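Local coordinates for ferritin (Pseudo-nitzschia multiseries, PDB 4IWK), which probably stores iron in a soluble, non-toxic form, taking it up as ferrous ions, oxidising them with dioxygen and depositing ferric hydroxide, at residues Ala39-Met42 / Leu43-Ala47; Glu49-His52 / Gly53-Phe56; Val57-Ala60 / Asn61-Ile65; Ala119-Asn122 / Pro123-Gln127. All coordinates share one frame; numbering follows the deposited sequence.

Interaction 1. Residues Ala39-Met42 / Leu43-Ala47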
loop_
_atom_site.group_PDB
_atom_site.type_symbol
_atom_site.label_atom_id
_atom_site.label_comp_id
_atom_site.label_asym_id
_atom_site.label_seq_id
_atom_site.Cartn_x
_atom_site.Cartn_y
_atom_site.Cartn_z
ATOM N N ALA A 39 -7.698 -8.208 44.011
ATOM C CA ALA A 39 -6.524 -9.076 44.070
ATOM C C ALA A 39 -5.582 -8.711 42.965
ATOM O O ALA A 39 -4.364 -8.678 43.169
ATOM C CB ALA A 39 -6.999 -10.532 43.944
ATOM N N ALA A 40 -6.115 -8.475 41.771
ATOM C CA ALA A 40 -5.174 -8.179 40.624
ATOM C C ALA A 40 -4.471 -6.855 40.833
ATOM O O ALA A 40 -3.265 -6.783 40.512
ATOM C CB ALA A 40 -6.004 -8.153 39.330
ATOM N N TYR A 41 -5.140 -5.865 41.473
ATOM C CA TYR A 41 -4.485 -4.615 41.823
ATOM C C TYR A 41 -3.337 -4.929 42.769
ATOM O O TYR A 41 -2.223 -4.384 42.600
ATOM C CB TYR A 41 -5.487 -3.643 42.377
ATOM C CG TYR A 41 -4.938 -2.251 42.563
ATOM C CD1 TYR A 41 -5.300 -1.219 41.664
ATOM C CD2 TYR A 41 -4.162 -1.917 43.687
ATOM C CE1 TYR A 41 -4.845 0.047 41.841
ATOM C CE2 TYR A 41 -3.653 -0.633 43.822
ATOM C CZ TYR A 41 -4.004 0.322 42.922
ATOM O OH TYR A 41 -3.521 1.610 43.135
ATOM N N MET A 42 -3.620 -5.712 43.787
ATOM C CA MET A 42 -2.546 -5.998 44.801
ATOM C C MET A 42 -1.360 -6.755 44.123
ATOM O O MET A 42 -0.176 -6.483 44.463
ATOM C CB MET A 42 -3.106 -6.797 45.996
ATOM C CG MET A 42 -4.216 -6.054 46.763
ATOM S SD MET A 42 -3.534 -4.526 47.485
ATOM C CE MET A 42 -4.920 -3.702 48.354
ATOM N N LEU A 43 -1.658 -7.718 43.257
ATOM C CA LEU A 43 -0.574 -8.418 42.552
ATOM C C LEU A 43 0.311 -7.474 41.700
ATOM O O LEU A 43 1.526 -7.627 41.718
ATOM C CB LEU A 43 -1.237 -9.604 41.787
ATOM C CG LEU A 43 -0.255 -10.621 41.388
ATOM C CD1 LEU A 43 0.098 -11.423 42.651
ATOM C CD2 LEU A 43 -1.102 -11.455 40.418
ATOM N N ALA A 44 -0.311 -6.491 41.021
ATOM C CA ALA A 44 0.450 -5.562 40.198
ATOM C C ALA A 44 1.326 -4.747 41.151
ATOM O O ALA A 44 2.487 -4.513 40.828
ATOM C CB ALA A 44 -0.525 -4.686 39.383
ATOM N N GLU A 45 0.779 -4.284 42.278
ATOM C CA GLU A 45 1.648 -3.582 43.200
ATOM C C GLU A 45 2.716 -4.440 43.829
ATOM O O GLU A 45 3.828 -3.868 44.108
ATOM C CB GLU A 45 0.848 -3.069 44.399
ATOM C CG GLU A 45 -0.039 -1.901 44.020
ATOM C CD GLU A 45 0.839 -0.709 43.717
ATOM O OE1 GLU A 45 1.891 -0.505 44.398
ATOM O OE2 GLU A 45 0.447 -0.050 42.750
ATOM N N SER A 46 2.476 -5.723 44.099
ATOM C CA SER A 46 3.556 -6.555 44.643
ATOM C C SER A 46 4.736 -6.554 43.609
ATOM O O SER A 46 5.894 -6.490 44.032
ATOM C CB SER A 46 3.032 -7.996 44.762
ATOM O OG SER A 46 4.045 -8.828 45.219
ATOM N N ALA A 47 4.424 -6.621 42.316
ATOM C CA ALA A 47 5.526 -6.645 41.333
ATOM C C ALA A 47 6.192 -5.264 41.302
ATOM O O ALA A 47 7.438 -5.220 41.152
ATOM C CB ALA A 47 4.933 -6.959 39.934
#
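With chi1 at -171°, the CG of Tyr-41 stands opposite its own backbone N and beside the carbonyl carbon, which sends the phenol along the helix toward Glu-45; the glutamate in turn sets CG beside its backbone N and bends again at chi2 (-69°), so its chain folds back alongside the ring. The two side chains run side by side and point the same way. Contact is through carbon: Glu-45 CG lies 3.8 Å from Tyr-41 CE2, and the carboxylate plane is turned 26° from that of the ring. The same CG also rests 3.6 Å from Tyr-41 O, so the methylene is held between phenol and backbone. The backbone is held by the i to i+4 bonds of helix 36-62, one of the long helices of the ferritin four-helix bundle, among them Leu-43 N to Ala-39 O at 2.9 Å, Glu-45 N to Tyr-41 O at 3.0 Å and Ser-46 N to Met-42 O at 2.8 Å. Glu-45 OE1 is a ligand of a ferric ion that Glu-48 and Glu-131 also bind. Met-42, bent at chi2, turns to the bundle interior against Tyr-23, Phe-30, Trp-88 and Ile-91, whereas Tyr-41 packs on Lys-134 and Ile-138 of helix 115-145. The outer side meets the second subunit: Leu-43 packs on its Leu-54, and Ser-46 OG is hydrogen-bonded to Arg-50 NH2 of that subunit.

Interaction 2. Residues Glu49-His52 / Gly53-Phe56. With FE (Fe (III) ion), chain G; FE (Fe (III) ion), chain I.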
loop_
_atom_site.group_PDB
_atom_site.type_symbol
_atom_site.label_atom_id
_atom_site.label_comp_id
_atom_site.label_asym_id
_atom_site.label_seq_id
_atom_site.Cartn_x
_atom_site.Cartn_y
_atom_site.Cartn_z
ATOM N N GLU A 49 6.526 -3.018 43.717
ATOM C CA GLU A 49 7.451 -2.775 44.864
ATOM C C GLU A 49 8.696 -3.624 44.705
ATOM O O GLU A 49 9.799 -3.149 45.092
ATOM C CB GLU A 49 6.754 -3.251 46.164
ATOM C CG GLU A 49 5.519 -2.465 46.513
ATOM C CD GLU A 49 5.840 -1.086 47.003
ATOM O OE1 GLU A 49 7.021 -0.773 47.019
ATOM O OE2 GLU A 49 4.965 -0.450 47.577
ATOM N N ARG A 50 8.609 -4.838 44.174
ATOM C CA ARG A 50 9.876 -5.535 43.909
ATOM C C ARG A 50 10.721 -4.757 42.881
ATOM O O ARG A 50 11.936 -4.639 43.110
ATOM C CB ARG A 50 9.502 -6.933 43.343
ATOM C CG ARG A 50 10.788 -7.754 43.127
ATOM C CD ARG A 50 10.408 -9.218 42.869
ATOM N NE ARG A 50 11.678 -10.007 42.608
ATOM C CZ ARG A 50 12.139 -10.014 41.355
ATOM N NH1 ARG A 50 11.515 -9.297 40.445
ATOM N NH2 ARG A 50 13.260 -10.601 41.009
ATOM N N GLU A 51 10.097 -4.202 41.816
ATOM C CA GLU A 51 10.908 -3.310 40.925
ATOM C C GLU A 51 11.567 -2.132 41.643
ATOM O O GLU A 51 12.759 -1.860 41.321
ATOM C CB GLU A 51 10.078 -2.798 39.726
ATOM C CG GLU A 51 9.588 -3.915 38.823
ATOM C CD GLU A 51 10.759 -4.687 38.188
ATOM O OE1 GLU A 51 11.866 -4.110 37.931
ATOM O OE2 GLU A 51 10.658 -5.913 38.042
ATOM N N HIS A 52 10.866 -1.499 42.620
ATOM C CA HIS A 52 11.541 -0.453 43.381
ATOM C C HIS A 52 12.779 -0.996 44.081
ATOM O O HIS A 52 13.900 -0.379 44.046
ATOM C CB HIS A 52 10.649 0.129 44.451
ATOM C CG HIS A 52 9.478 0.819 43.888
ATOM N ND1 HIS A 52 8.378 1.180 44.645
ATOM C CD2 HIS A 52 9.211 1.177 42.591
ATOM C CE1 HIS A 52 7.477 1.725 43.842
ATOM N NE2 HIS A 52 7.945 1.737 42.606
ATOM N N GLY A 53 12.630 -2.149 44.760
ATOM C CA GLY A 53 13.790 -2.682 45.508
ATOM C C GLY A 53 14.926 -2.971 44.490
ATOM O O GLY A 53 16.085 -2.742 44.822
ATOM N N LEU A 54 14.584 -3.561 43.348
ATOM C CA LEU A 54 15.628 -3.847 42.344
ATOM C C LEU A 54 16.335 -2.578 41.861
ATOM O O LEU A 54 17.555 -2.626 41.611
ATOM C CB LEU A 54 15.072 -4.551 41.121
ATOM C CG LEU A 54 14.594 -6.015 41.470
ATOM C CD1 LEU A 54 13.876 -6.612 40.238
ATOM C CD2 LEU A 54 15.717 -6.974 41.936
ATOM N N GLY A 55 15.568 -1.490 41.750
ATOM C CA GLY A 55 16.120 -0.184 41.334
ATOM C C GLY A 55 17.141 0.261 42.367
ATOM O O GLY A 55 18.247 0.777 42.034
ATOM N N PHE A 56 16.805 0.105 43.649
ATOM C CA PHE A 56 17.760 0.473 44.759
ATOM C C PHE A 56 19.009 -0.443 44.706
ATOM O O PHE A 56 20.135 0.039 44.849
ATOM C CB PHE A 56 17.107 0.394 46.154
ATOM C CG PHE A 56 16.335 1.647 46.501
ATOM C CD1 PHE A 56 15.123 1.939 45.933
ATOM C CD2 PHE A 56 16.983 2.619 47.278
ATOM C CE1 PHE A 56 14.470 3.179 46.192
ATOM C CE2 PHE A 56 16.364 3.818 47.515
ATOM C CZ PHE A 56 15.114 4.118 46.998
HETATM FE FE FE G . 7.919 1.106 47.047
HETATM FE FE FE I . 4.319 1.391 46.779
HETATM O O HOH W 1 8.797 2.867 47.678
HETATM O O HOH W 2 6.073 2.138 46.987
HETATM O O HOH W 3 3.981 0.738 45.108
#
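The Arg-50 guanidinium has Leu-54 CD1 over one face, 3.6 Å from NH1, while the Phe-56 ring receives the carbonyl oxygen of His-52 at its edge, in the ring plane, 3.2 Å from CD1. Water 2 lies in the plane of the His-52 imidazole, at its edge. Arg-50 reaches the leucine methyl with a chain extended from CG to NE, its CG opposite the backbone N (chi1 -176°), and the two side chains cross at a slant. Its NH2 is hydrogen-bonded to Ser-46 OG of the second subunit. On another side of this helix is the ferroxidase centre of the ferritin four-helix bundle. Glu-49 bridges two ferric ions there, OE1 binding the chain G iron and OE2 the chain I iron, each at 2.1 Å. His-52 ND1 completes the protein ligands of the chain G iron together with Glu-16, whereas Glu-95 and Glu-131 join Glu-49 on the chain I iron. Water 2 is a second bridge, 2.1 Å from the chain G iron and 1.9 Å from the chain I iron. Three residues apart, just under one helical turn, Glu-49 and His-52 reach the same iron; Glu-49 O accepts from Gly-53 N and His-52 O from Phe-56 N, both at 3.0 Å. Phe-56 itself points into the bundle, edge-to-face with Phe-120 and packed on Leu-102 and Leu-105.

Interaction 3. Residues Val57-Ala60 / Asn61-Ile65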
loop_
_atom_site.group_PDB
_atom_site.type_symbol
_atom_site.label_atom_id
_atom_site.label_comp_id
_atom_site.label_asym_id
_atom_site.label_seq_id
_atom_site.Cartn_x
_atom_site.Cartn_y
_atom_site.Cartn_z
ATOM N N VAL A 57 18.861 -1.757 44.447
ATOM C CA VAL A 57 20.042 -2.657 44.421
ATOM C C VAL A 57 20.931 -2.242 43.247
ATOM O O VAL A 57 22.181 -2.157 43.454
ATOM C CB VAL A 57 19.582 -4.112 44.159
ATOM C CG1 VAL A 57 20.824 -4.975 43.814
ATOM C CG2 VAL A 57 18.883 -4.616 45.422
ATOM N N ASP A 58 20.341 -1.931 42.083
ATOM C CA ASP A 58 21.158 -1.570 40.865
ATOM C C ASP A 58 21.945 -0.276 41.180
ATOM O O ASP A 58 23.132 -0.237 40.942
ATOM C CB ASP A 58 20.202 -1.333 39.688
ATOM C CG ASP A 58 20.959 -1.052 38.407
ATOM O OD1 ASP A 58 22.023 -1.640 38.167
ATOM O OD2 ASP A 58 20.526 -0.167 37.710
ATOM N N PHE A 59 21.262 0.734 41.778
ATOM C CA PHE A 59 22.026 1.991 42.048
ATOM C C PHE A 59 23.078 1.729 43.102
ATOM O O PHE A 59 24.244 2.198 42.964
ATOM C CB PHE A 59 21.062 3.085 42.573
ATOM C CG PHE A 59 21.753 4.351 42.870
ATOM C CD1 PHE A 59 21.976 5.271 41.847
ATOM C CD2 PHE A 59 22.181 4.593 44.156
ATOM C CE1 PHE A 59 22.631 6.468 42.135
ATOM C CE2 PHE A 59 22.837 5.819 44.477
ATOM C CZ PHE A 59 23.054 6.748 43.418
ATOM N N ALA A 60 22.782 0.937 44.119
ATOM C CA ALA A 60 23.797 0.645 45.179
ATOM C C ALA A 60 25.000 -0.030 44.569
ATOM O O ALA A 60 26.163 0.341 44.872
ATOM C CB ALA A 60 23.235 -0.211 46.323
ATOM N N ASN A 61 24.775 -0.999 43.654
ATOM C CA ASN A 61 25.900 -1.683 42.991
ATOM C C ASN A 61 26.776 -0.670 42.269
ATOM O O ASN A 61 28.009 -0.695 42.386
ATOM C CB ASN A 61 25.427 -2.756 41.940
ATOM C CG ASN A 61 24.749 -4.017 42.612
ATOM O OD1 ASN A 61 24.880 -4.247 43.828
ATOM N ND2 ASN A 61 23.928 -4.716 41.840
ATOM N N LYS A 62 26.134 0.240 41.532
ATOM C CA LYS A 62 26.882 1.228 40.702
ATOM C C LYS A 62 27.602 2.175 41.625
ATOM O O LYS A 62 28.747 2.592 41.246
ATOM C CB LYS A 62 25.893 2.020 39.804
ATOM C CG LYS A 62 25.388 1.138 38.665
ATOM C CD LYS A 62 24.499 1.809 37.651
ATOM C CE LYS A 62 23.291 2.456 38.229
ATOM N NZ LYS A 62 22.592 2.997 36.997
ATOM N N ARG A 63 27.035 2.520 42.801
ATOM C CA ARG A 63 27.643 3.529 43.675
ATOM C C ARG A 63 28.570 2.899 44.713
ATOM O O ARG A 63 28.928 3.537 45.679
ATOM C CB ARG A 63 26.522 4.406 44.292
ATOM C CG ARG A 63 26.775 5.942 43.982
ATOM C CD ARG A 63 28.063 6.463 44.602
ATOM N NE ARG A 63 27.829 6.430 46.015
ATOM C CZ ARG A 63 27.181 7.374 46.682
ATOM N NH1 ARG A 63 26.925 8.473 45.995
ATOM N NH2 ARG A 63 26.923 7.222 48.038
ATOM N N ASN A 64 28.835 1.588 44.575
ATOM C CA ASN A 64 29.647 0.891 45.585
ATOM C C ASN A 64 29.095 0.954 46.964
ATOM O O ASN A 64 29.825 0.993 47.965
ATOM C CB ASN A 64 31.176 1.272 45.471
ATOM C CG ASN A 64 31.652 1.205 44.058
ATOM O OD1 ASN A 64 31.972 2.284 43.471
ATOM N ND2 ASN A 64 31.548 0.060 43.411
ATOM N N ILE A 65 27.772 0.832 47.087
ATOM C CA ILE A 65 27.115 0.735 48.371
ATOM C C ILE A 65 26.898 -0.800 48.555
ATOM O O ILE A 65 26.126 -1.384 47.834
ATOM C CB ILE A 65 25.785 1.516 48.377
ATOM C CG1 ILE A 65 26.076 3.049 48.254
ATOM C CG2 ILE A 65 24.984 1.220 49.666
ATOM C CD1 ILE A 65 24.810 3.908 48.034
HETATM O O HOH W 4 23.962 -3.213 39.166
HETATM O O HOH W 5 21.215 0.944 35.545
#
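Lys-62 runs back along the helix over the carbonyl of Asp-58: CB lies between Phe-59 O (3.6 Å) and Asp-58 O, CG is 3.5 Å from Asp-58 O, CD passes farther off, and after a bend at chi3 (-56°) CE meets both that oxygen and Asp-58 OD2. NZ then forms a long salt bridge to OD2, 3.8 Å, while water 5 links the two more closely, donating to OD2 at 2.5 Å and accepting from NZ. The ammonium has a further partner, Asn-130 OD1 of the third subunit. Asp-58 OD1 is bridged by water 4 to Asn-61 ND2, so each carboxylate oxygen accepts a hydrogen bond from a water. On another side, Phe-59 lies alongside Arg-63, whose CG is 3.8 Å from CZ of the ring; the guanidinium goes on to a salt bridge with Asp-114. Ile-65 closes over Ala-60, their CB atoms 3.7 Å apart. Its N donates to Ala-60 O at 2.8 Å, Asn-64 N donates to Asn-61 O, and Asn-64 takes positive phi (58°), which makes the end of helix 36-62 a Schellman motif.

Interaction 4. Residues Ala119-Asn122 / Pro123-Gln127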
loop_
_atom_site.group_PDB
_atom_site.type_symbol
_atom_site.label_atom_id
_atom_site.label_comp_id
_atom_site.label_asym_id
_atom_site.label_seq_id
_atom_site.Cartn_x
_atom_site.Cartn_y
_atom_site.Cartn_z
ATOM N N ALA A 119 19.541 12.973 44.541
ATOM C CA ALA A 119 18.960 13.053 43.188
ATOM C C ALA A 119 18.287 11.719 42.740
ATOM O O ALA A 119 17.194 11.692 42.165
ATOM C CB ALA A 119 20.051 13.397 42.166
ATOM N N PHE A 120 18.949 10.589 43.129
ATOM C CA PHE A 120 18.309 9.319 42.821
ATOM C C PHE A 120 16.934 9.160 43.480
ATOM O O PHE A 120 16.072 8.544 42.922
ATOM C CB PHE A 120 19.293 8.202 43.310
ATOM C CG PHE A 120 18.720 6.789 43.166
ATOM C CD1 PHE A 120 18.607 6.214 41.921
ATOM C CD2 PHE A 120 18.286 6.114 44.296
ATOM C CE1 PHE A 120 18.060 4.893 41.754
ATOM C CE2 PHE A 120 17.714 4.807 44.138
ATOM C CZ PHE A 120 17.607 4.227 42.877
ATOM N N LEU A 121 16.820 9.657 44.726
ATOM C CA LEU A 121 15.589 9.478 45.497
ATOM C C LEU A 121 14.440 10.341 44.972
ATOM O O LEU A 121 13.251 10.003 45.178
ATOM C CB LEU A 121 15.811 9.786 46.984
ATOM C CG LEU A 121 16.850 8.928 47.714
ATOM C CD1 LEU A 121 16.980 9.376 49.142
ATOM C CD2 LEU A 121 16.278 7.477 47.675
ATOM N N ASN A 122 14.735 11.447 44.294
ATOM C CA ASN A 122 13.632 12.357 43.938
ATOM C C ASN A 122 12.428 11.764 43.251
ATOM O O ASN A 122 11.274 11.999 43.683
ATOM C CB ASN A 122 14.239 13.588 43.175
ATOM C CG ASN A 122 14.900 14.537 44.081
ATOM O OD1 ASN A 122 15.769 15.313 43.580
ATOM N ND2 ASN A 122 14.683 14.483 45.319
ATOM N N PRO A 123 12.582 10.910 42.245
ATOM C CA PRO A 123 11.368 10.349 41.617
ATOM C C PRO A 123 10.653 9.403 42.531
ATOM O O PRO A 123 9.423 9.265 42.388
ATOM C CB PRO A 123 11.907 9.546 40.403
ATOM C CG PRO A 123 13.369 9.918 40.286
ATOM C CD PRO A 123 13.816 10.780 41.426
ATOM N N PHE A 124 11.352 8.804 43.479
ATOM C CA PHE A 124 10.636 7.972 44.469
ATOM C C PHE A 124 9.856 8.833 45.442
ATOM O O PHE A 124 8.732 8.456 45.880
ATOM C CB PHE A 124 11.659 7.118 45.292
ATOM C CG PHE A 124 12.373 6.050 44.403
ATOM C CD1 PHE A 124 11.737 4.816 44.175
ATOM C CD2 PHE A 124 13.554 6.318 43.744
ATOM C CE1 PHE A 124 12.343 3.873 43.312
ATOM C CE2 PHE A 124 14.192 5.397 42.927
ATOM C CZ PHE A 124 13.576 4.174 42.694
ATOM N N HIS A 125 10.409 10.023 45.803
ATOM C CA HIS A 125 9.589 10.877 46.666
ATOM C C HIS A 125 8.244 11.222 46.023
ATOM O O HIS A 125 7.172 11.198 46.691
ATOM C CB HIS A 125 10.396 12.192 46.980
ATOM C CG HIS A 125 11.561 11.946 47.870
ATOM N ND1 HIS A 125 12.840 12.450 47.631
ATOM C CD2 HIS A 125 11.649 11.181 48.974
ATOM C CE1 HIS A 125 13.645 12.056 48.631
ATOM N NE2 HIS A 125 12.941 11.257 49.417
ATOM N N LEU A 126 8.300 11.561 44.721
ATOM C CA LEU A 126 7.111 11.990 44.007
ATOM C C LEU A 126 6.200 10.814 43.728
ATOM O O LEU A 126 5.042 10.951 43.848
ATOM C CB LEU A 126 7.512 12.693 42.700
ATOM C CG LEU A 126 8.298 13.977 43.001
ATOM C CD1 LEU A 126 8.687 14.602 41.660
ATOM C CD2 LEU A 126 7.391 14.964 43.773
ATOM N N GLN A 127 6.789 9.624 43.484
ATOM C CA GLN A 127 5.936 8.449 43.261
ATOM C C GLN A 127 5.157 8.171 44.569
ATOM O O GLN A 127 3.965 7.892 44.461
ATOM C CB GLN A 127 6.807 7.260 42.832
ATOM C CG GLN A 127 6.054 5.884 42.918
ATOM C CD GLN A 127 5.146 5.554 41.756
ATOM O OE1 GLN A 127 4.345 4.547 41.800
ATOM N NE2 GLN A 127 5.252 6.370 40.693
#
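This is a local contact across a proline kink in helix 115-145, the helix that packs Phe-120 and Leu-121 against Phe-56 of helix 36-62. Pro-123 has no N-H to give, so its CD merely rests against Ala-119 O at 3.6 Å, and Phe-124 N also misses the turn before, making instead a weak bond to Leu-121 O. Regular pairing resumes with His-125 N to Leu-121 O at 2.9 Å and Leu-126 N to Asn-122 O at 3.2 Å. Across the kink the rings of Phe-120 and Phe-124 meet at a slant, centroids 5.2 Å apart and planes at 46°. Phe-124 CE2 sits over one face of the Phe-120 ring, toward its rim and 3.6 Å from CZ. Phe-120 reaches this place with CG opposite its backbone N (chi1 175°), Phe-124 with CG beside its own (chi1 -67°), so the rings converge from successive turns. The edge of the Phe-124 ring faces the carbonyl oxygens of Phe-120 and Leu-121, its CD2 3.5 Å from Phe-120 O. On the other flank the His-125 ring covers Leu-121 O with one face and packs on Ala-106, while Asn-122 meets Ala-119 of the fourth subunit. The Phe-120 carbonyl, denied an amide from Phe-124, thus faces a weakly positive aromatic C-H edge, which would offset the lost bond in part.

How the interactions relate
Interactions 1, 2 and 3 follow one another along helix 36-62; the centres of interactions 1 and 2 are 14 Å apart, those of interactions 2 and 3 12 Å apart, and all three touch the second subunit. Interactions 1 and 2 supply iron ligands, whereas interaction 3 lies farther out, the Val-57 side chain about 12 Å from a bound iron. Interaction 4, on helix 115-145, is tied to helix 36-62 through aromatic packing: Phe-56 CE1 lies 3.6 Å from Phe-124 CE1, and Phe-59 CD1 lies 3.5 Å from Phe-120 CD1 in a ring stack. Through the Phe-124 side chain, about 6 Å from a ferric ion, this cluster borders the ferroxidase centre. Interactions 3 and 4 both reach the third subunit.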